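Local coordinates for sensor protein, Kinase (Polaromonas sp. JS666, PDB 3GRC) that probably serves two-component signalling as the CheY-like receiver domain of a sensor histidine kinase, a domain of the kind that accepts a phosphoryl group on an aspartate, at residues R20-M25 / N115-S120; R8-E13 / L43-R48. All coordinates share one frame; numbering follows the deposited sequence.

Contact 1 of 2, residues R20-M25 / N115-S120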
ATOM      1  N   ARG A  20      -5.879  11.474  -2.346  1.00 11.97           N
ATOM      2  CA  ARG A  20      -5.504  12.399  -3.397  1.00 12.34           C
ATOM      3  C   ARG A  20      -4.046  12.852  -3.226  1.00 11.93           C
ATOM      4  O   ARG A  20      -3.330  12.998  -4.208  1.00 14.80           O
ATOM      5  CB  ARG A  20      -6.460  13.609  -3.413  1.00 13.00           C
ATOM      6  CG  ARG A  20      -6.175  14.673  -4.492  1.00 15.32           C
ATOM      7  CD  ARG A  20      -6.175  14.126  -5.931  1.00 17.86           C
ATOM      8  NE  ARG A  20      -6.217  15.213  -6.911  1.00 18.10           N
ATOM      9  CZ  ARG A  20      -5.725  15.159  -8.147  1.00 17.92           C
ATOM     10  NH1 ARG A  20      -5.131  14.062  -8.603  1.00 14.36           N
ATOM     11  NH2 ARG A  20      -5.818  16.228  -8.925  1.00 15.21           N
ATOM     12  N   LEU A  21      -3.603  13.073  -1.989  1.00 13.16           N
ATOM     13  CA  LEU A  21      -2.214  13.489  -1.757  1.00 13.47           C
ATOM     14  C   LEU A  21      -1.295  12.389  -2.309  1.00 13.73           C
ATOM     15  O   LEU A  21      -0.338  12.675  -3.042  1.00 14.46           O
ATOM     16  CB  LEU A  21      -1.920  13.694  -0.254  1.00 11.20           C
ATOM     17  CG  LEU A  21      -0.464  13.999   0.197  1.00 14.27           C
ATOM     18  CD1 LEU A  21      -0.007  15.343  -0.369  1.00 12.12           C
ATOM     19  CD2 LEU A  21      -0.351  14.017   1.735  1.00 11.63           C
ATOM     20  N   LEU A  22      -1.597  11.136  -1.966  1.00 13.49           N
ATOM     21  CA  LEU A  22      -0.773  10.027  -2.444  1.00 13.52           C
ATOM     22  C   LEU A  22      -0.800   9.993  -3.973  1.00 13.30           C
ATOM     23  O   LEU A  22       0.246   9.906  -4.607  1.00 13.70           O
ATOM     24  CB  LEU A  22      -1.243   8.684  -1.857  1.00 10.96           C
ATOM     25  CG  LEU A  22      -0.906   8.451  -0.367  1.00 12.94           C
ATOM     26  CD1 LEU A  22      -1.663   7.256   0.150  1.00  9.46           C
ATOM     27  CD2 LEU A  22       0.591   8.243  -0.199  1.00 10.38           C
ATOM     28  N   ASN A  23      -1.990  10.099  -4.551  1.00 12.28           N
ATOM     29  CA  ASN A  23      -2.123  10.105  -6.003  1.00 14.76           C
ATOM     30  C   ASN A  23      -1.202  11.179  -6.613  1.00 15.92           C
ATOM     31  O   ASN A  23      -0.459  10.892  -7.548  1.00 18.29           O
ATOM     32  CB  ASN A  23      -3.586  10.360  -6.409  1.00 15.55           C
ATOM     33  CG  ASN A  23      -3.785  10.382  -7.920  1.00 18.52           C
ATOM     34  OD1 ASN A  23      -4.272  11.362  -8.467  1.00 22.52           O
ATOM     35  ND2 ASN A  23      -3.420   9.296  -8.593  1.00 17.77           N
ATOM     36  N   LEU A  24      -1.233  12.397  -6.070  1.00 16.75           N
ATOM     37  CA  LEU A  24      -0.391  13.491  -6.571  1.00 16.59           C
ATOM     38  C   LEU A  24       1.112  13.311  -6.297  1.00 18.74           C
ATOM     39  O   LEU A  24       1.923  13.595  -7.179  1.00 18.38           O
ATOM     40  CB  LEU A  24      -0.867  14.828  -6.003  1.00 15.06           C
ATOM     41  CG  LEU A  24      -2.259  15.190  -6.519  1.00 16.81           C
ATOM     42  CD1 LEU A  24      -2.847  16.342  -5.689  1.00 13.29           C
ATOM     43  CD2 LEU A  24      -2.160  15.544  -8.015  1.00 16.23           C
HETATM   44  N   MSE A  25       1.490  12.861  -5.093  1.00 17.28           N
HETATM   45  CA  MSE A  25       2.918  12.615  -4.769  1.00 20.46           C
HETATM   46  C   MSE A  25       3.500  11.499  -5.659  1.00 19.68           C
HETATM   47  O   MSE A  25       4.640  11.572  -6.126  1.00 20.19           O
HETATM   48  CB  MSE A  25       3.102  12.158  -3.303  1.00 21.95           C
HETATM   49  CG  MSE A  25       2.860  13.171  -2.229  1.00 24.20           C
HETATM   50 SE   MSE A  25       3.254  12.378  -0.472  1.00 30.49          SE
HETATM   51  CE  MSE A  25       3.113  14.067   0.520  1.00 25.87           C
ATOM     52  N   ASN A 115       9.905  11.773   0.291  1.00 22.19           N
ATOM     53  CA  ASN A 115      11.126  11.142  -0.199  1.00 23.00           C
ATOM     54  C   ASN A 115      11.193   9.682   0.216  1.00 21.77           C
ATOM     55  O   ASN A 115      11.528   8.810  -0.589  1.00 22.83           O
ATOM     56  CB  ASN A 115      12.347  11.885   0.338  1.00 21.70           C
ATOM     57  CG  ASN A 115      12.396  13.312  -0.143  1.00 24.31           C
ATOM     58  OD1 ASN A 115      12.519  13.562  -1.343  1.00 25.69           O
ATOM     59  ND2 ASN A 115      12.280  14.262   0.783  1.00 26.14           N
ATOM     60  N   LEU A 116      10.880   9.420   1.481  1.00 23.31           N
ATOM     61  CA  LEU A 116      10.919   8.056   1.981  1.00 20.97           C
ATOM     62  C   LEU A 116       9.832   7.250   1.278  1.00 20.48           C
ATOM     63  O   LEU A 116      10.019   6.083   0.989  1.00 19.18           O
ATOM     64  CB  LEU A 116      10.732   8.028   3.505  1.00 21.44           C
ATOM     65  CG  LEU A 116      10.902   6.679   4.234  1.00 24.58           C
ATOM     66  CD1 LEU A 116      12.245   6.054   3.926  1.00 24.44           C
ATOM     67  CD2 LEU A 116      10.754   6.895   5.742  1.00 26.21           C
ATOM     68  N   LEU A 117       8.704   7.881   0.962  1.00 20.31           N
ATOM     69  CA  LEU A 117       7.637   7.149   0.279  1.00 18.30           C
ATOM     70  C   LEU A 117       8.066   6.636  -1.084  1.00 18.15           C
ATOM     71  O   LEU A 117       7.883   5.461  -1.397  1.00 18.65           O
ATOM     72  CB  LEU A 117       6.389   8.017   0.093  1.00 16.16           C
ATOM     73  CG  LEU A 117       5.287   7.415  -0.800  1.00 17.16           C
ATOM     74  CD1 LEU A 117       4.741   6.154  -0.164  1.00 16.04           C
ATOM     75  CD2 LEU A 117       4.168   8.431  -1.004  1.00 16.82           C
ATOM     76  N   ILE A 118       8.615   7.530  -1.900  1.00 17.97           N
ATOM     77  CA  ILE A 118       9.034   7.170  -3.246  1.00 19.42           C
ATOM     78  C   ILE A 118      10.194   6.173  -3.181  1.00 18.73           C
ATOM     79  O   ILE A 118      10.183   5.161  -3.873  1.00 21.62           O
ATOM     80  CB  ILE A 118       9.428   8.433  -4.042  1.00 18.54           C
ATOM     81  CG1 ILE A 118       8.300   9.481  -3.940  1.00 21.31           C
ATOM     82  CG2 ILE A 118       9.691   8.075  -5.505  1.00 19.32           C
ATOM     83  CD1 ILE A 118       6.926   9.019  -4.450  1.00 19.54           C
ATOM     84  N   LEU A 119      11.160   6.442  -2.314  1.00 19.63           N
ATOM     85  CA  LEU A 119      12.310   5.559  -2.151  1.00 21.75           C
ATOM     86  C   LEU A 119      11.842   4.160  -1.748  1.00 22.28           C
ATOM     87  O   LEU A 119      12.234   3.166  -2.366  1.00 23.27           O
ATOM     88  CB  LEU A 119      13.264   6.110  -1.091  1.00 19.31           C
ATOM     89  CG  LEU A 119      14.478   5.230  -0.776  1.00 22.19           C
ATOM     90  CD1 LEU A 119      15.307   5.013  -2.050  1.00 21.21           C
ATOM     91  CD2 LEU A 119      15.320   5.887   0.305  1.00 22.65           C
ATOM     92  N   SER A 120      10.994   4.097  -0.721  1.00 22.85           N
ATOM     93  CA  SER A 120      10.448   2.831  -0.232  1.00 22.40           C
ATOM     94  C   SER A 120       9.705   2.049  -1.320  1.00 23.21           C
ATOM     95  O   SER A 120       9.890   0.843  -1.440  1.00 25.02           O
ATOM     96  CB  SER A 120       9.507   3.064   0.957  1.00 21.84           C
ATOM     97  OG  SER A 120      10.201   3.549   2.096  1.00 22.34           O
TER

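Contact 2 of 2, residues R8-E13 / L43-R48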
ATOM      1  N   ARG A   8       2.257   1.157 -12.055  1.00 28.12           N
ATOM      2  CA  ARG A   8       1.036   1.628 -11.405  1.00 26.19           C
ATOM      3  C   ARG A   8       0.865   1.169  -9.956  1.00 23.89           C
ATOM      4  O   ARG A   8       1.050  -0.005  -9.633  1.00 25.70           O
ATOM      5  CB  ARG A   8      -0.184   1.235 -12.244  1.00 26.32           C
ATOM      6  CG  ARG A   8      -1.509   1.810 -11.729  1.00 31.70           C
ATOM      7  CD  ARG A   8      -2.697   1.512 -12.668  1.00 31.71           C
ATOM      8  NE  ARG A   8      -2.659   2.387 -13.831  1.00 36.27           N
ATOM      9  CZ  ARG A   8      -3.552   3.326 -14.109  1.00 34.87           C
ATOM     10  NH1 ARG A   8      -4.591   3.535 -13.323  1.00 34.79           N
ATOM     11  NH2 ARG A   8      -3.386   4.076 -15.180  1.00 38.78           N
ATOM     12  N   ILE A   9       0.504   2.106  -9.085  1.00 21.98           N
ATOM     13  CA  ILE A   9       0.318   1.816  -7.662  1.00 21.04           C
ATOM     14  C   ILE A   9      -1.154   1.837  -7.261  1.00 19.79           C
ATOM     15  O   ILE A   9      -1.901   2.703  -7.698  1.00 21.58           O
ATOM     16  CB  ILE A   9       1.037   2.866  -6.788  1.00 21.09           C
ATOM     17  CG1 ILE A   9       2.509   2.974  -7.190  1.00 21.01           C
ATOM     18  CG2 ILE A   9       0.891   2.514  -5.315  1.00 20.69           C
ATOM     19  CD1 ILE A   9       3.275   1.694  -7.072  1.00 21.80           C
ATOM     20  N   LEU A  10      -1.582   0.884  -6.441  1.00 18.59           N
ATOM     21  CA  LEU A  10      -2.960   0.888  -5.974  1.00 16.72           C
ATOM     22  C   LEU A  10      -2.985   1.494  -4.567  1.00 16.98           C
ATOM     23  O   LEU A  10      -2.435   0.927  -3.626  1.00 18.51           O
ATOM     24  CB  LEU A  10      -3.542  -0.524  -5.936  1.00 17.81           C
ATOM     25  CG  LEU A  10      -4.945  -0.649  -5.324  1.00 19.09           C
ATOM     26  CD1 LEU A  10      -5.984   0.074  -6.174  1.00 18.49           C
ATOM     27  CD2 LEU A  10      -5.306  -2.124  -5.213  1.00 22.56           C
ATOM     28  N   ILE A  11      -3.610   2.657  -4.450  1.00 14.98           N
ATOM     29  CA  ILE A  11      -3.730   3.371  -3.189  1.00 16.26           C
ATOM     30  C   ILE A  11      -5.014   3.000  -2.453  1.00 16.73           C
ATOM     31  O   ILE A  11      -6.108   3.281  -2.935  1.00 19.09           O
ATOM     32  CB  ILE A  11      -3.779   4.897  -3.420  1.00 14.85           C
ATOM     33  CG1 ILE A  11      -2.547   5.352  -4.190  1.00 14.02           C
ATOM     34  CG2 ILE A  11      -3.920   5.622  -2.088  1.00 13.00           C
ATOM     35  CD1 ILE A  11      -2.625   6.793  -4.623  1.00 12.37           C
ATOM     36  N   CYS A  12      -4.884   2.378  -1.290  1.00 18.12           N
ATOM     37  CA  CYS A  12      -6.048   2.017  -0.494  1.00 18.71           C
ATOM     38  C   CYS A  12      -5.985   2.922   0.721  1.00 20.31           C
ATOM     39  O   CYS A  12      -5.177   2.703   1.639  1.00 19.92           O
ATOM     40  CB  CYS A  12      -5.985   0.550  -0.072  1.00 21.54           C
ATOM     41  SG  CYS A  12      -7.329  -0.020   0.984  1.00 25.21           S
ATOM     42  N   GLU A  13      -6.838   3.944   0.718  1.00 19.25           N
ATOM     43  CA  GLU A  13      -6.857   4.929   1.789  1.00 19.34           C
ATOM     44  C   GLU A  13      -8.271   5.396   2.094  1.00 20.00           C
ATOM     45  O   GLU A  13      -9.037   5.746   1.200  1.00 18.10           O
ATOM     46  CB  GLU A  13      -5.969   6.119   1.387  1.00 19.25           C
ATOM     47  CG  GLU A  13      -6.117   7.404   2.218  1.00 20.02           C
ATOM     48  CD  GLU A  13      -5.697   7.253   3.668  1.00 19.68           C
ATOM     49  OE1 GLU A  13      -4.533   6.909   3.926  1.00 22.25           O
ATOM     50  OE2 GLU A  13      -6.535   7.487   4.551  1.00 25.73           O
ATOM     51  N   LEU A  43      -9.419  -5.388  -2.831  1.00 27.73           N
ATOM     52  CA  LEU A  43      -9.418  -6.784  -3.271  1.00 31.65           C
ATOM     53  C   LEU A  43      -9.995  -6.931  -4.687  1.00 33.12           C
ATOM     54  O   LEU A  43      -9.444  -7.649  -5.522  1.00 35.23           O
ATOM     55  CB  LEU A  43     -10.200  -7.649  -2.276  1.00 31.39           C
ATOM     56  CG  LEU A  43      -9.457  -7.829  -0.948  1.00 32.40           C
ATOM     57  CD1 LEU A  43     -10.324  -8.517   0.091  1.00 32.87           C
ATOM     58  CD2 LEU A  43      -8.197  -8.631  -1.221  1.00 32.90           C
ATOM     59  N   GLU A  44     -11.090  -6.231  -4.956  1.00 33.88           N
ATOM     60  CA  GLU A  44     -11.715  -6.276  -6.273  1.00 35.42           C
ATOM     61  C   GLU A  44     -10.778  -5.687  -7.332  1.00 35.40           C
ATOM     62  O   GLU A  44     -10.436  -6.333  -8.329  1.00 36.61           O
ATOM     63  CB  GLU A  44     -13.016  -5.465  -6.263  1.00 38.68           C
ATOM     64  CG  GLU A  44     -13.829  -5.573  -7.547  1.00 45.32           C
ATOM     65  CD  GLU A  44     -14.984  -4.575  -7.625  1.00 48.42           C
ATOM     66  OE1 GLU A  44     -15.663  -4.326  -6.602  1.00 50.97           O
ATOM     67  OE2 GLU A  44     -15.225  -4.045  -8.729  1.00 50.70           O
ATOM     68  N   GLN A  45     -10.347  -4.454  -7.090  1.00 34.31           N
ATOM     69  CA  GLN A  45      -9.500  -3.728  -8.025  1.00 32.43           C
ATOM     70  C   GLN A  45      -8.116  -4.303  -8.321  1.00 32.54           C
ATOM     71  O   GLN A  45      -7.641  -4.218  -9.453  1.00 30.91           O
ATOM     72  CB  GLN A  45      -9.348  -2.277  -7.541  1.00 32.58           C
ATOM     73  CG  GLN A  45      -8.706  -1.343  -8.536  1.00 29.51           C
ATOM     74  CD  GLN A  45      -9.417  -1.352  -9.870  1.00 27.73           C
ATOM     75  OE1 GLN A  45     -10.636  -1.336  -9.923  1.00 28.68           O
ATOM     76  NE2 GLN A  45      -8.653  -1.374 -10.953  1.00 27.07           N
ATOM     77  N   VAL A  46      -7.468  -4.886  -7.320  1.00 31.61           N
ATOM     78  CA  VAL A  46      -6.123  -5.404  -7.520  1.00 33.52           C
ATOM     79  C   VAL A  46      -6.056  -6.505  -8.576  1.00 36.34           C
ATOM     80  O   VAL A  46      -5.023  -6.697  -9.216  1.00 36.12           O
ATOM     81  CB  VAL A  46      -5.517  -5.918  -6.193  1.00 33.07           C
ATOM     82  CG1 VAL A  46      -6.141  -7.245  -5.800  1.00 29.64           C
ATOM     83  CG2 VAL A  46      -4.019  -6.033  -6.330  1.00 33.43           C
ATOM     84  N   ALA A  47      -7.165  -7.213  -8.760  1.00 38.70           N
ATOM     85  CA  ALA A  47      -7.236  -8.285  -9.738  1.00 42.48           C
ATOM     86  C   ALA A  47      -7.586  -7.762 -11.134  1.00 44.45           C
ATOM     87  O   ALA A  47      -7.240  -8.387 -12.141  1.00 45.38           O
ATOM     88  CB  ALA A  47      -8.267  -9.317  -9.298  1.00 42.20           C
ATOM     89  N   ARG A  48      -8.258  -6.615 -11.192  1.00 44.98           N
ATOM     90  CA  ARG A  48      -8.665  -6.052 -12.474  1.00 45.68           C
ATOM     91  C   ARG A  48      -7.505  -5.624 -13.368  1.00 44.79           C
ATOM     92  O   ARG A  48      -7.690  -5.440 -14.568  1.00 45.34           O
ATOM     93  CB  ARG A  48      -9.612  -4.873 -12.264  1.00 46.95           C
ATOM     94  CG  ARG A  48     -10.895  -5.222 -11.523  1.00 49.70           C
ATOM     95  CD  ARG A  48     -11.788  -4.000 -11.418  1.00 51.89           C
ATOM     96  NE  ARG A  48     -12.204  -3.539 -12.740  1.00 55.09           N
ATOM     97  CZ  ARG A  48     -12.715  -2.337 -12.997  1.00 55.95           C
ATOM     98  NH1 ARG A  48     -12.876  -1.452 -12.024  1.00 56.55           N
ATOM     99  NH2 ARG A  48     -13.074  -2.021 -14.235  1.00 55.21           N
TER

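Contact 1 of 2, residues R20-M25 / N115-S120
The CD2 methyl of Leu117 is the meeting point of this helix pair, touched by Leu22 CD2 at 3.7 Å and by the selenium of Met25, a selenomethionine, with SE to Leu117 CD2 at 4.1 Å. The Leu117 side chain stands at about a right angle to both partners, so one branch end serves two residues three positions apart on helix 16-28. With CG of Leu117 anti to the backbone N (chi1 171°), its CG, and with it CD2, is carried toward helix 16-28, while the selenomethionine chain runs extended past CG, crossing Leu117 so that its selenium comes near CD2. The segment axes pass 11.6 Å apart at a crossing angle of -66°, a wide separation that fits the small buried area of 143 Å². In the CheY-like receiver fold these are the first and last helices, packed on the same face of the parallel sheet; Leu22 also rests on Ile11 of strand 8-12, and Leu117 on Leu108 of strand 106-108. At the flank, Ile118 CD1 approaches the Met25 carbonyl O at 3.8 Å, a van der Waals contact. Inside helix 114-128, Ser120 OG and Ser120 N reach Leu116 O from opposite faces of its carbonyl plane, the hydroxyl bond measuring 2.8 Å.

Contact 2 of 2, residues R8-E13 / L43-R48
Leu10 carries this strand-to-helix contact by itself on the strand side, dividing its two methyls between Gln45 and Val46. Leu10 CD2 sits 3.9 Å from Val46 CB, with the side chains at about a right angle, and the same methyl lies 4.1 Å from Val46 N, so it rests against the base of the valine and the adjoining helix backbone. The other branch, Leu10 CD1, meets Gln45 CG at 3.9 Å, the two chains crossing obliquely. Both Leu10 and Gln45 direct their CB toward the opposing segment, and the CA atoms of Leu10 and Val46 are 7.2 Å apart, the nearest pair. No hydrogen bond joins the segments, and 117 Å² is buried between them.

The polar interactions lie to the side of this packing. In Gln45, chi1 (-169°, CG anti to the backbone N) carries CG to the leucine, and the bend at chi2 (54°) turns the amide off elsewhere: NE2 is hydrogen-bonded to Tyr51 OH, and OE1 receives a weak bond from Arg48 NH1 at 3.1 Å with an N-H...O angle of 131°. The aliphatic part of the glutamine thus packs on the strand while its amide is bound outside the interface.

Strand 8-12 is an interior strand of the parallel sheet, between 32-36 and 53-56. Leu10 bonds through its backbone to Ala53 and Thr55, and its side chain also touches Val36 and Tyr51; helix 39-48 covers this face, whereas Ile9 and Ile11 point to the other, where helix 16-28 packs.

In the fold
Contacts 1 and 2 lie on opposite sides of the parallel sheet, with centres 16 Å apart, and strand 8-12 connects them: Ile11 CG2 of that strand is 3.6 Å from Leu22 CD1 of helix 16-28. Contact 1 joins two helices on one face; contact 2 joins an interior strand to a helix on the other. Both are partly buried: contact 1 has a buried leucine pair flanked by partly exposed residues, while contact 2 has one buried leucine against two partly exposed residues. Neither has a hydrogen bond across it. Contact 1 pairs apolar branches, selenium included, across widely spaced helices, whereas contact 2 sets a leucine against a valine and the aliphatic portion of a glutamine whose amide is bound elsewhere.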